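Local structure of Alr1585 protein (Nostoc sp., 5C2I) at residues D6-E12 with K231-D235; V58-I62 with E104-I108; F65-T71 with V92-F96; G115-F119 with S391-N395. The protein is a haem-containing DyP-type peroxidase, which probably uses hydrogen peroxide to oxidise dyes and other organic substrates. The protein carries 1 engineered substitution. All coordinates share one frame; numbering follows the deposited sequence.

Interaction 1 (D6-E12 with K231-D235); sequences DLKNLPE and KAPLD
L7 O accepts the backbone N-H of D235 over 2.9 Å, the N-H...O angle being 148° and the donor tilted 25° from the carbonyl plane. Round this bond the side chain of D235 reaches L7 and K8 at the end of helix 4-8. With chi1 at 72°, its CG stands between its own backbone N and carbonyl carbon, and OD2 comes to 3.1 Å from K8 CG, the aspartate crossing the lysine chain at a slant. The K8 chain bends only at its last torsion, and NZ stays 4.0 Å from D235 OD2, a long salt bridge. L7 CD2 meets L234 CB at 4.1 Å, the two leucine side chains crossing at about a right angle. Were D235 an alanine, K8 would probably lose this carboxylate partner and have its CG uncovered. At the last helical residue, P233 CB lies 3.3 Å from K8 O; beyond it L10 sets CD2 against K231 CB and A232 O. The bent K231 chain passes E12 O with its CE, and its NZ is held by D229. A water bridges the two backbones, donating to D6 O and accepting from L234 N at 2.8 Å. Outside the pair, Y23 touches L234 and also bonds D6 O. The arrangement packs an N-terminal helix and its exit loop against the loop leading to strand 239-240, at the surface of the C-terminal peroxidase region.

Interaction 2 (V58-I62 with E104-I108); sequences VKQWI and EYLEI
The Y105 ring meets V58 obliquely: V58 CG2 lies 3.5 Å from Y105 OH and 3.9 Å from Y105 CE1. At the edge of the ring, in its plane, sits CD2 of the neighbouring L106. The rings of F50 and H149 also meet Y105, and its hydroxyl is hydrogen-bonded to K51 O. Thus the tyrosine is fixed at its polar end as well as along its ring. V58 has CG1 anti to its backbone N (chi1 166°) and CG2 beside that nitrogen, so both methyls face the partner: CG2 takes the tyrosine, and CG1 takes L106 CD2 at 3.9 Å in a nearly perpendicular crossing. From the next helical turn I62 reaches L106 tip to tip, CD1 to CD2 at 4.1 Å. The third neighbour of L106 is K59, whose extended chain slides past the leucine in the opposite direction, its CG packing on CD2. The lysine carries NZ on to L106 O, where it makes a weak hydrogen bond of 3.1 Å at the end of helix 100-105. There E107 takes positive phi (57°), with two bonds back into the last turn. L98 of strand 93-98 touches L106, and F96 of the same strand touches I62. Helix 55-68 is thereby joined to a Schellman motif that ends helix 100-105, within the ferredoxin-like alpha+beta domain of the DyP family.

Interaction 3 (F65-T71 with V92-F96); sequences FAQTYIT and VFANF
Y69 and A94 bring their CB atoms to 4.1 Å where helix 55-68 runs out beside strand 93-98, an outer strand of the antiparallel sheet in the ferredoxin-like alpha+beta domain of the DyP family. On the helix, F65 has CG anti to the backbone N (chi1 -172°), placing CZ against A94 CB, which it meets obliquely at 3.9 Å, whereas F96 CB and N95 O lie near the plane of the ring, at its edge. Y69 CB covers one face, offset toward the rim, and the W61 ring also meets F65. I70 crosses F96 obliquely and drives CD1 to 3.6 Å from F96 CB; L464 of the C-terminal helix 461-465 touches both side chains. The Y69 ring is engaged differently, by its edge: V92 CG2 lies near its plane, beside CD1. At the far end T71 crosses F93 at about a right angle, CB and CG2 close to the ring's CE2 and OG1 over one face. H38 also meets the F93 ring.

The backbones are joined as well. T71 N donates to A94 O in the carbonyl plane, over 3.0 Å and with an almost straight N-H...O angle of 175°. Two waters lie beside this join, one within hydrogen-bonding distance of Y69 O and V92 O, the other of V92 O and T71 OG1. That hydroxyl lies beside the T71 backbone nitrogen (chi1 -51°), where OG1 accepts the backbone N-H of A94 over 3.0 Å.

Interaction 4 (G115-F119 with S391-N395); sequences GDKPF and SNIEN. With EDO (1,2-ethanediol), chain G.
D116 and I393 form the tight centre of this contact, their side chains crossing at about a right angle. D116 CG stands anti to the backbone N (chi1 179°), and this brings OD2 to I393 N, whose N-H it accepts over 2.9 Å on its syn side, 30° out of the carboxylate plane. OD1 turns back to its own chain and, through its anti lone pair, accepts F119 N at 2.9 Å as the N-cap of helix 117-121. I393 closes over this group with CD1 3.4 Å from D116 OD1, and its CG2 rests on P118 CB at 3.7 Å. Y455 of strand 448-458 and N398 touch both P118 and I393, enclosing the apolar side. With an alanine at D116, the N-H groups of F119 and I393 are likely to lack their acceptor, and a gap to open beside the isoleucine.

Toward solvent the packing is looser. E394 CB lies 3.9 Å from P118 CG, but the glutamate extends its carboxylate past the proline; K117 CD comes no nearer than 4.2 Å to E394 OE1, and the charged ends do not meet. A water bridges D116 OD2 and S391 O, donating to both. On the loop's other flank N395 ND2 donates to a 1,2-ethanediol, probably from the crystallisation liquor. Two backbone N-H groups and a water thus share one buried carboxylate, a pattern likely to favour its ionised form.

In the fold
From the N terminus, 6-12 opens the long loop that interaction 1 closes at 231-235, and interactions 2 and 3 both fall within it. Interaction 2 spans 58-62 to 104-108, and interaction 3 lies inside that span. Both use helix 55-68 and touch where I62 and W61 pack on F96, binding the helix to strand 93-98 and to helix 100-105. Interaction 4 opens at 115-119, after interaction 2 has closed, and ends at 391-395, so it crosses interaction 1. These two meet where S391 OG lies 2.6 Å from D235 O, a probable hydrogen bond. Together they tie the N-terminal part of the chain to loops of the C-terminal peroxidase region.

Interaction 1 (D6-E12 with K231-D235)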
loop_
_atom_site.group_PDB
_atom_site.type_symbol
_atom_site.label_atom_id
_atom_site.label_comp_id
_atom_site.label_asym_id
_atom_site.label_seq_id
_atom_site.Cartn_x
_atom_site.Cartn_y
_atom_site.Cartn_z
ATOM N N ASP A 6 0.962 -1.298 49.241
ATOM C CA ASP A 6 0.301 -1.112 47.942
ATOM C C ASP A 6 1.325 -0.771 46.855
ATOM O O ASP A 6 1.115 -1.060 45.665
ATOM C CB ASP A 6 -0.722 0.015 47.997
ATOM C CG ASP A 6 -1.852 -0.250 48.972
ATOM O OD1 ASP A 6 -2.410 -1.357 48.942
ATOM O OD2 ASP A 6 -2.182 0.672 49.735
ATOM N N LEU A 7 2.408 -0.125 47.260
ATOM C CA LEU A 7 3.409 0.310 46.299
ATOM C C LEU A 7 4.458 -0.771 46.039
ATOM O O LEU A 7 5.067 -0.790 44.968
ATOM C CB LEU A 7 4.110 1.554 46.813
ATOM C CG LEU A 7 3.366 2.873 46.756
ATOM C CD1 LEU A 7 4.312 3.915 47.316
ATOM C CD2 LEU A 7 2.904 3.267 45.372
ATOM N N LYS A 8 4.672 -1.653 47.009
ATOM C CA LYS A 8 5.646 -2.733 46.883
ATOM C C LYS A 8 5.090 -3.984 46.237
ATOM O O LYS A 8 5.854 -4.882 45.930
ATOM C CB LYS A 8 6.228 -3.096 48.250
ATOM C CG LYS A 8 7.232 -2.081 48.744
ATOM C CD LYS A 8 7.849 -2.471 50.066
ATOM C CE LYS A 8 8.635 -1.339 50.698
ATOM N NZ LYS A 8 10.040 -1.299 50.227
ATOM N N ASN A 9 3.773 -4.065 46.062
ATOM C CA ASN A 9 3.131 -5.280 45.551
ATOM C C ASN A 9 2.065 -5.003 44.507
ATOM O O ASN A 9 0.988 -4.495 44.845
ATOM C CB ASN A 9 2.413 -6.032 46.681
ATOM C CG ASN A 9 3.355 -6.471 47.771
ATOM O OD1 ASN A 9 4.071 -7.442 47.608
ATOM N ND2 ASN A 9 3.370 -5.750 48.879
ATOM N N LEU A 10 2.328 -5.369 43.269
ATOM C CA LEU A 10 1.356 -5.170 42.197
ATOM C C LEU A 10 0.225 -6.182 42.377
ATOM O O LEU A 10 0.483 -7.334 42.685
ATOM C CB LEU A 10 2.037 -5.360 40.840
ATOM C CG LEU A 10 1.289 -4.815 39.619
ATOM C CD1 LEU A 10 1.318 -3.275 39.641
ATOM C CD2 LEU A 10 1.879 -5.368 38.342
ATOM N N PRO A 11 -1.024 -5.763 42.166
ATOM C CA PRO A 11 -2.055 -6.792 42.096
ATOM C C PRO A 11 -1.765 -7.873 41.009
ATOM O O PRO A 11 -1.056 -7.623 40.019
ATOM C CB PRO A 11 -3.322 -6.018 41.751
ATOM C CG PRO A 11 -3.031 -4.592 42.040
ATOM C CD PRO A 11 -1.548 -4.417 41.870
ATOM N N GLU A 12 -2.321 -9.063 41.218
ATOM C CA GLU A 12 -2.043 -10.204 40.359
ATOM C C GLU A 12 -2.278 -9.928 38.873
ATOM O O GLU A 12 -1.577 -10.442 38.025
ATOM C CB GLU A 12 -2.922 -11.384 40.807
ATOM C CG GLU A 12 -2.716 -12.671 40.035
ATOM C CD GLU A 12 -1.299 -13.209 40.158
ATOM O OE1 GLU A 12 -0.544 -12.823 41.094
ATOM O OE2 GLU A 12 -0.958 -14.070 39.326
ATOM N N LYS A 231 5.741 -8.739 35.519
ATOM C CA LYS A 231 5.163 -7.752 36.395
ATOM C C LYS A 231 6.216 -7.106 37.273
ATOM O O LYS A 231 7.246 -7.700 37.583
ATOM C CB LYS A 231 4.103 -8.391 37.307
ATOM C CG LYS A 231 2.880 -8.850 36.528
ATOM C CD LYS A 231 1.734 -9.357 37.396
ATOM C CE LYS A 231 1.789 -10.638 38.166
ATOM N NZ LYS A 231 2.657 -11.663 37.600
ATOM N N ALA A 232 5.966 -5.874 37.657
ATOM C CA ALA A 232 6.856 -5.145 38.570
ATOM C C ALA A 232 6.023 -4.310 39.540
ATOM O O ALA A 232 4.902 -3.897 39.202
ATOM C CB ALA A 232 7.789 -4.244 37.794
ATOM N N PRO A 233 6.551 -4.076 40.764
ATOM C CA PRO A 233 5.803 -3.267 41.729
ATOM C C PRO A 233 5.850 -1.815 41.322
ATOM O O PRO A 233 6.811 -1.372 40.681
ATOM C CB PRO A 233 6.555 -3.501 43.033
ATOM C CG PRO A 233 7.938 -3.817 42.622
ATOM C CD PRO A 233 7.838 -4.522 41.290
ATOM N N LEU A 234 4.861 -1.053 41.744
ATOM C CA LEU A 234 4.825 0.364 41.446
ATOM C C LEU A 234 6.039 1.132 41.944
ATOM O O LEU A 234 6.442 2.070 41.294
ATOM C CB LEU A 234 3.535 1.029 41.941
ATOM C CG LEU A 234 2.258 0.662 41.167
ATOM C CD1 LEU A 234 1.083 1.327 41.877
ATOM C CD2 LEU A 234 2.320 1.112 39.735
ATOM N N ASP A 235 6.622 0.708 43.053
ATOM C CA ASP A 235 7.802 1.403 43.578
ATOM C C ASP A 235 9.086 1.191 42.781
ATOM O O ASP A 235 10.104 1.817 43.090
ATOM C CB ASP A 235 8.000 1.148 45.077
ATOM C CG ASP A 235 8.464 -0.228 45.402
ATOM O OD1 ASP A 235 8.668 -1.079 44.539
ATOM O OD2 ASP A 235 8.673 -0.461 46.584
HETATM O O HOH W 1 2.658 -2.066 43.151
#

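Interaction 2 (V58-I62 with E104-I108)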
loop_
_atom_site.group_PDB
_atom_site.type_symbol
_atom_site.label_atom_id
_atom_site.label_comp_id
_atom_site.label_asym_id
_atom_site.label_seq_id
_atom_site.Cartn_x
_atom_site.Cartn_y
_atom_site.Cartn_z
ATOM N N VAL A 58 6.858 32.179 33.139
ATOM C CA VAL A 58 7.145 30.773 32.866
ATOM C C VAL A 58 6.217 29.871 33.647
ATOM O O VAL A 58 5.641 28.912 33.098
ATOM C CB VAL A 58 8.617 30.406 33.166
ATOM C CG1 VAL A 58 8.827 28.892 33.221
ATOM C CG2 VAL A 58 9.522 31.031 32.118
ATOM N N LYS A 59 6.022 30.188 34.917
ATOM C CA LYS A 59 5.132 29.392 35.736
ATOM C C LYS A 59 3.707 29.430 35.208
ATOM O O LYS A 59 3.034 28.372 35.200
ATOM C CB LYS A 59 5.175 29.826 37.182
ATOM C CG LYS A 59 6.458 29.431 37.870
ATOM C CD LYS A 59 6.476 29.818 39.327
ATOM C CE LYS A 59 7.717 29.257 40.020
ATOM N NZ LYS A 59 7.791 29.674 41.423
ATOM N N GLN A 60 3.263 30.600 34.756
ATOM C CA GLN A 60 1.943 30.711 34.153
ATOM C C GLN A 60 1.830 29.844 32.893
ATOM O O GLN A 60 0.790 29.203 32.657
ATOM C CB GLN A 60 1.602 32.164 33.829
ATOM C CG GLN A 60 1.456 33.077 35.054
ATOM C CD GLN A 60 1.509 34.566 34.707
ATOM O OE1 GLN A 60 1.433 34.964 33.552
ATOM N NE2 GLN A 60 1.637 35.395 35.733
ATOM N N TRP A 61 2.870 29.850 32.074
ATOM C CA TRP A 61 2.878 29.021 30.860
ATOM C C TRP A 61 2.799 27.521 31.199
ATOM O O TRP A 61 1.997 26.768 30.616
ATOM C CB TRP A 61 4.097 29.302 29.963
ATOM C CG TRP A 61 3.973 28.481 28.755
ATOM C CD1 TRP A 61 3.258 28.801 27.627
ATOM C CD2 TRP A 61 4.427 27.153 28.586
ATOM N NE1 TRP A 61 3.274 27.749 26.758
ATOM C CE2 TRP A 61 3.967 26.712 27.327
ATOM C CE3 TRP A 61 5.180 26.280 29.378
ATOM C CZ2 TRP A 61 4.233 25.424 26.835
ATOM C CZ3 TRP A 61 5.453 24.990 28.884
ATOM C CH2 TRP A 61 4.969 24.581 27.624
ATOM N N ILE A 62 3.637 27.069 32.125
ATOM C CA ILE A 62 3.626 25.660 32.526
ATOM C C ILE A 62 2.241 25.271 33.043
ATOM O O ILE A 62 1.714 24.204 32.713
ATOM C CB ILE A 62 4.705 25.390 33.603
ATOM C CG1 ILE A 62 6.103 25.539 32.983
ATOM C CG2 ILE A 62 4.560 23.980 34.181
ATOM C CD1 ILE A 62 7.216 25.541 34.009
ATOM N N GLU A 104 15.584 24.560 39.780
ATOM C CA GLU A 104 16.303 25.722 40.319
ATOM C C GLU A 104 15.823 27.011 39.666
ATOM O O GLU A 104 15.629 28.005 40.359
ATOM C CB GLU A 104 17.804 25.547 40.182
ATOM C CG GLU A 104 18.357 24.477 41.095
ATOM C CD GLU A 104 19.875 24.381 40.922
ATOM O OE1 GLU A 104 20.383 24.132 39.822
ATOM O OE2 GLU A 104 20.594 24.600 41.877
ATOM N N TYR A 105 15.667 26.985 38.339
ATOM C CA TYR A 105 15.138 28.137 37.602
ATOM C C TYR A 105 13.776 28.573 38.182
ATOM O O TYR A 105 13.532 29.763 38.349
ATOM C CB TYR A 105 14.980 27.821 36.100
ATOM C CG TYR A 105 14.315 28.969 35.402
ATOM C CD1 TYR A 105 12.933 29.057 35.360
ATOM C CD2 TYR A 105 15.058 29.989 34.844
ATOM C CE1 TYR A 105 12.314 30.155 34.770
ATOM C CE2 TYR A 105 14.458 31.075 34.237
ATOM C CZ TYR A 105 13.081 31.154 34.204
ATOM O OH TYR A 105 12.468 32.264 33.611
ATOM N N LEU A 106 12.951 27.599 38.521
ATOM C CA LEU A 106 11.639 27.824 39.078
ATOM C C LEU A 106 11.631 28.220 40.557
ATOM O O LEU A 106 10.577 28.396 41.138
ATOM C CB LEU A 106 10.755 26.582 38.838
ATOM C CG LEU A 106 10.445 26.329 37.367
ATOM C CD1 LEU A 106 9.780 24.959 37.223
ATOM C CD2 LEU A 106 9.594 27.429 36.755
ATOM N N GLU A 107 12.810 28.423 41.147
ATOM C CA GLU A 107 12.936 28.893 42.537
ATOM C C GLU A 107 12.229 27.967 43.527
ATOM O O GLU A 107 11.662 28.400 44.541
ATOM C CB GLU A 107 12.475 30.348 42.690
ATOM C CG GLU A 107 13.173 31.283 41.726
ATOM C CD GLU A 107 12.690 32.723 41.773
ATOM O OE1 GLU A 107 11.589 33.000 42.287
ATOM O OE2 GLU A 107 13.444 33.563 41.290
ATOM N N ILE A 108 12.362 26.673 43.266
ATOM C CA ILE A 108 11.946 25.636 44.211
ATOM C C ILE A 108 13.125 25.349 45.164
ATOM O O ILE A 108 14.245 25.046 44.716
ATOM C CB ILE A 108 11.554 24.349 43.458
ATOM C CG1 ILE A 108 10.418 24.622 42.449
ATOM C CG2 ILE A 108 11.185 23.244 44.436
ATOM C CD1 ILE A 108 9.141 25.179 43.028
#

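Interaction 3 (F65-T71 with V92-F96)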
loop_
_atom_site.group_PDB
_atom_site.type_symbol
_atom_site.label_atom_id
_atom_site.label_comp_id
_atom_site.label_asym_id
_atom_site.label_seq_id
_atom_site.Cartn_x
_atom_site.Cartn_y
_atom_site.Cartn_z
ATOM N N PHE A 65 -0.110 24.884 30.187
ATOM C CA PHE A 65 0.190 23.632 29.488
ATOM C C PHE A 65 -0.307 22.403 30.232
ATOM O O PHE A 65 -0.884 21.492 29.626
ATOM C CB PHE A 65 1.693 23.502 29.232
ATOM C CG PHE A 65 2.042 22.341 28.353
ATOM C CD1 PHE A 65 1.842 22.418 26.982
ATOM C CD2 PHE A 65 2.580 21.210 28.871
ATOM C CE1 PHE A 65 2.147 21.334 26.147
ATOM C CE2 PHE A 65 2.937 20.144 28.043
ATOM C CZ PHE A 65 2.679 20.197 26.673
ATOM N N ALA A 66 -0.154 22.396 31.542
ATOM C CA ALA A 66 -0.692 21.335 32.358
ATOM C C ALA A 66 -2.215 21.298 32.362
ATOM O O ALA A 66 -2.789 20.214 32.329
ATOM C CB ALA A 66 -0.169 21.466 33.780
ATOM N N GLN A 67 -2.861 22.469 32.349
ATOM C CA GLN A 67 -4.325 22.494 32.328
ATOM C C GLN A 67 -4.859 22.019 30.993
ATOM O O GLN A 67 -5.887 21.359 30.936
ATOM C CB GLN A 67 -4.857 23.900 32.615
ATOM C CG GLN A 67 -4.670 24.320 34.058
ATOM C CD GLN A 67 -4.846 25.815 34.277
ATOM O OE1 GLN A 67 -4.775 26.630 33.340
ATOM N NE2 GLN A 67 -5.057 26.191 35.539
ATOM N N THR A 68 -4.194 22.395 29.899
ATOM C CA THR A 68 -4.742 22.197 28.558
ATOM C C THR A 68 -4.326 20.891 27.904
ATOM O O THR A 68 -5.131 20.256 27.207
ATOM C CB THR A 68 -4.349 23.367 27.646
ATOM O OG1 THR A 68 -4.802 24.579 28.259
ATOM C CG2 THR A 68 -5.035 23.273 26.299
ATOM N N TYR A 69 -3.060 20.503 28.073
ATOM C CA TYR A 69 -2.497 19.429 27.255
ATOM C C TYR A 69 -2.049 18.167 27.969
ATOM O O TYR A 69 -2.129 17.090 27.382
ATOM C CB TYR A 69 -1.283 19.970 26.467
ATOM C CG TYR A 69 -1.717 20.927 25.375
ATOM C CD1 TYR A 69 -2.245 20.450 24.197
ATOM C CD2 TYR A 69 -1.575 22.299 25.520
ATOM C CE1 TYR A 69 -2.667 21.326 23.184
ATOM C CE2 TYR A 69 -1.950 23.176 24.514
ATOM C CZ TYR A 69 -2.493 22.678 23.346
ATOM O OH TYR A 69 -2.879 23.538 22.349
ATOM N N ILE A 70 -1.484 18.286 29.164
ATOM C CA ILE A 70 -0.812 17.118 29.755
ATOM C C ILE A 70 -1.824 15.987 29.932
ATOM O O ILE A 70 -2.930 16.181 30.449
ATOM C CB ILE A 70 -0.079 17.452 31.068
ATOM C CG1 ILE A 70 1.104 18.402 30.761
ATOM C CG2 ILE A 70 0.448 16.187 31.710
ATOM C CD1 ILE A 70 1.880 18.862 31.965
ATOM N N THR A 71 -1.392 14.797 29.566
ATOM C CA THR A 71 -2.206 13.599 29.622
ATOM C C THR A 71 -1.912 12.842 30.905
ATOM O O THR A 71 -0.793 12.407 31.103
ATOM C CB THR A 71 -1.874 12.695 28.425
ATOM O OG1 THR A 71 -1.934 13.449 27.213
ATOM C CG2 THR A 71 -2.860 11.525 28.317
ATOM N N VAL A 92 -4.184 14.985 21.256
ATOM C CA VAL A 92 -2.761 14.695 21.293
ATOM C C VAL A 92 -2.379 14.220 22.667
ATOM O O VAL A 92 -3.008 14.569 23.675
ATOM C CB VAL A 92 -1.830 15.914 20.948
ATOM C CG1 VAL A 92 -1.951 16.278 19.493
ATOM C CG2 VAL A 92 -2.087 17.109 21.814
ATOM N N PHE A 93 -1.321 13.443 22.715
ATOM C CA PHE A 93 -0.731 13.012 23.964
ATOM C C PHE A 93 0.353 14.003 24.367
ATOM O O PHE A 93 1.136 14.447 23.515
ATOM C CB PHE A 93 -0.097 11.614 23.804
ATOM C CG PHE A 93 0.504 11.100 25.073
ATOM C CD1 PHE A 93 1.808 11.471 25.435
ATOM C CD2 PHE A 93 -0.286 10.433 25.995
ATOM C CE1 PHE A 93 2.295 11.162 26.688
ATOM C CE2 PHE A 93 0.236 10.041 27.222
ATOM C CZ PHE A 93 1.527 10.399 27.554
ATOM N N ALA A 94 0.444 14.348 25.650
ATOM C CA ALA A 94 1.541 15.242 26.090
ATOM C C ALA A 94 2.107 14.880 27.467
ATOM O O ALA A 94 1.339 14.602 28.416
ATOM C CB ALA A 94 1.079 16.694 26.069
ATOM N N ASN A 95 3.429 14.992 27.584
ATOM C CA ASN A 95 4.148 14.913 28.842
ATOM C C ASN A 95 4.913 16.227 29.036
ATOM O O ASN A 95 5.259 16.933 28.067
ATOM C CB ASN A 95 5.233 13.832 28.836
ATOM C CG ASN A 95 4.758 12.420 29.051
ATOM O OD1 ASN A 95 5.202 11.506 28.344
ATOM N ND2 ASN A 95 3.928 12.190 30.075
ATOM N N PHE A 96 5.241 16.515 30.281
ATOM C CA PHE A 96 6.149 17.613 30.615
ATOM C C PHE A 96 7.133 17.140 31.686
ATOM O O PHE A 96 6.713 16.607 32.732
ATOM C CB PHE A 96 5.363 18.815 31.116
ATOM C CG PHE A 96 6.213 20.022 31.439
ATOM C CD1 PHE A 96 6.645 20.854 30.438
ATOM C CD2 PHE A 96 6.599 20.295 32.743
ATOM C CE1 PHE A 96 7.485 21.925 30.717
ATOM C CE2 PHE A 96 7.393 21.390 33.042
ATOM C CZ PHE A 96 7.826 22.209 32.021
HETATM O O HOH W 2 -3.581 16.932 25.175
HETATM O O HOH W 3 -4.383 13.649 25.800
#

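Interaction 4 (G115-F119 with S391-N395)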
loop_
_atom_site.group_PDB
_atom_site.type_symbol
_atom_site.label_atom_id
_atom_site.label_comp_id
_atom_site.label_asym_id
_atom_site.label_seq_id
_atom_site.Cartn_x
_atom_site.Cartn_y
_atom_site.Cartn_z
ATOM N N GLY A 115 14.735 13.995 45.049
ATOM C CA GLY A 115 15.943 13.596 45.730
ATOM C C GLY A 115 16.927 12.689 45.021
ATOM O O GLY A 115 18.046 12.527 45.505
ATOM N N ASP A 116 16.565 12.115 43.884
ATOM C CA ASP A 116 17.448 11.138 43.203
ATOM C C ASP A 116 18.801 11.743 42.905
ATOM O O ASP A 116 18.889 12.846 42.343
ATOM C CB ASP A 116 16.757 10.643 41.928
ATOM C CG ASP A 116 17.595 9.663 41.141
ATOM O OD1 ASP A 116 18.394 10.107 40.301
ATOM O OD2 ASP A 116 17.460 8.455 41.396
ATOM N N LYS A 117 19.895 11.065 43.283
ATOM C CA LYS A 117 21.229 11.717 43.172
ATOM C C LYS A 117 21.694 11.958 41.728
ATOM O O LYS A 117 22.164 13.062 41.408
ATOM C CB LYS A 117 22.307 10.967 43.981
ATOM C CG LYS A 117 22.170 11.048 45.479
ATOM C CD LYS A 117 23.319 10.274 46.139
ATOM C CE LYS A 117 23.458 10.569 47.622
ATOM N NZ LYS A 117 22.136 10.652 48.300
ATOM N N PRO A 118 21.570 10.956 40.836
ATOM C CA PRO A 118 21.967 11.234 39.464
ATOM C C PRO A 118 21.127 12.378 38.880
ATOM O O PRO A 118 21.666 13.244 38.176
ATOM C CB PRO A 118 21.682 9.907 38.754
ATOM C CG PRO A 118 21.957 8.884 39.840
ATOM C CD PRO A 118 21.442 9.512 41.090
ATOM N N PHE A 119 19.834 12.365 39.148
ATOM C CA PHE A 119 18.937 13.441 38.647
ATOM C C PHE A 119 19.459 14.809 39.098
ATOM O O PHE A 119 19.566 15.723 38.283
ATOM C CB PHE A 119 17.499 13.194 39.147
ATOM C CG PHE A 119 16.629 14.412 39.098
ATOM C CD1 PHE A 119 16.055 14.800 37.922
ATOM C CD2 PHE A 119 16.446 15.195 40.228
ATOM C CE1 PHE A 119 15.228 15.927 37.875
ATOM C CE2 PHE A 119 15.620 16.310 40.200
ATOM C CZ PHE A 119 15.028 16.694 39.019
ATOM N N SER A 391 12.189 4.508 39.404
ATOM C CA SER A 391 12.074 5.260 40.636
ATOM C C SER A 391 13.443 5.681 41.211
ATOM O O SER A 391 13.501 6.518 42.117
ATOM C CB SER A 391 11.318 4.462 41.685
ATOM O OG SER A 391 11.979 3.244 41.969
ATOM N N ASN A 392 14.521 5.073 40.717
ATOM C CA ASN A 392 15.859 5.289 41.254
ATOM C C ASN A 392 16.888 5.107 40.139
ATOM O O ASN A 392 17.176 3.966 39.723
ATOM C CB ASN A 392 16.136 4.321 42.423
ATOM C CG ASN A 392 17.470 4.575 43.111
ATOM O OD1 ASN A 392 18.454 4.891 42.496
ATOM N ND2 ASN A 392 17.506 4.365 44.392
ATOM N N ILE A 393 17.423 6.201 39.647
ATOM C CA ILE A 393 18.338 6.140 38.504
ATOM C C ILE A 393 19.612 5.426 38.889
ATOM O O ILE A 393 20.149 4.624 38.092
ATOM C CB ILE A 393 18.662 7.559 37.920
ATOM C CG1 ILE A 393 17.373 8.197 37.375
ATOM C CG2 ILE A 393 19.711 7.493 36.829
ATOM C CD1 ILE A 393 17.536 9.661 36.999
ATOM N N GLU A 394 20.120 5.702 40.075
ATOM C CA GLU A 394 21.342 5.047 40.526
ATOM C C GLU A 394 21.231 3.516 40.516
ATOM O O GLU A 394 22.181 2.805 40.085
ATOM C CB GLU A 394 21.749 5.540 41.910
ATOM C CG GLU A 394 23.009 4.945 42.466
ATOM C CD GLU A 394 23.334 5.616 43.803
ATOM O OE1 GLU A 394 23.790 6.774 43.784
ATOM O OE2 GLU A 394 23.045 5.023 44.869
ATOM N N ASN A 395 20.082 3.027 40.938
ATOM C CA ASN A 395 19.838 1.601 41.046
ATOM C C ASN A 395 19.257 0.936 39.785
ATOM O O ASN A 395 19.258 -0.292 39.663
ATOM C CB ASN A 395 18.888 1.334 42.193
ATOM C CG ASN A 395 18.882 -0.141 42.573
ATOM O OD1 ASN A 395 19.903 -0.684 42.913
ATOM N ND2 ASN A 395 17.729 -0.784 42.479
HETATM C C1 EDO G . 14.244 0.794 43.162
HETATM O O1 EDO G . 15.305 1.118 42.255
HETATM C C2 EDO G . 13.778 -0.662 43.145
HETATM O O2 EDO G . 13.416 -1.194 41.873
HETATM O O HOH W 4 15.605 7.948 43.634
#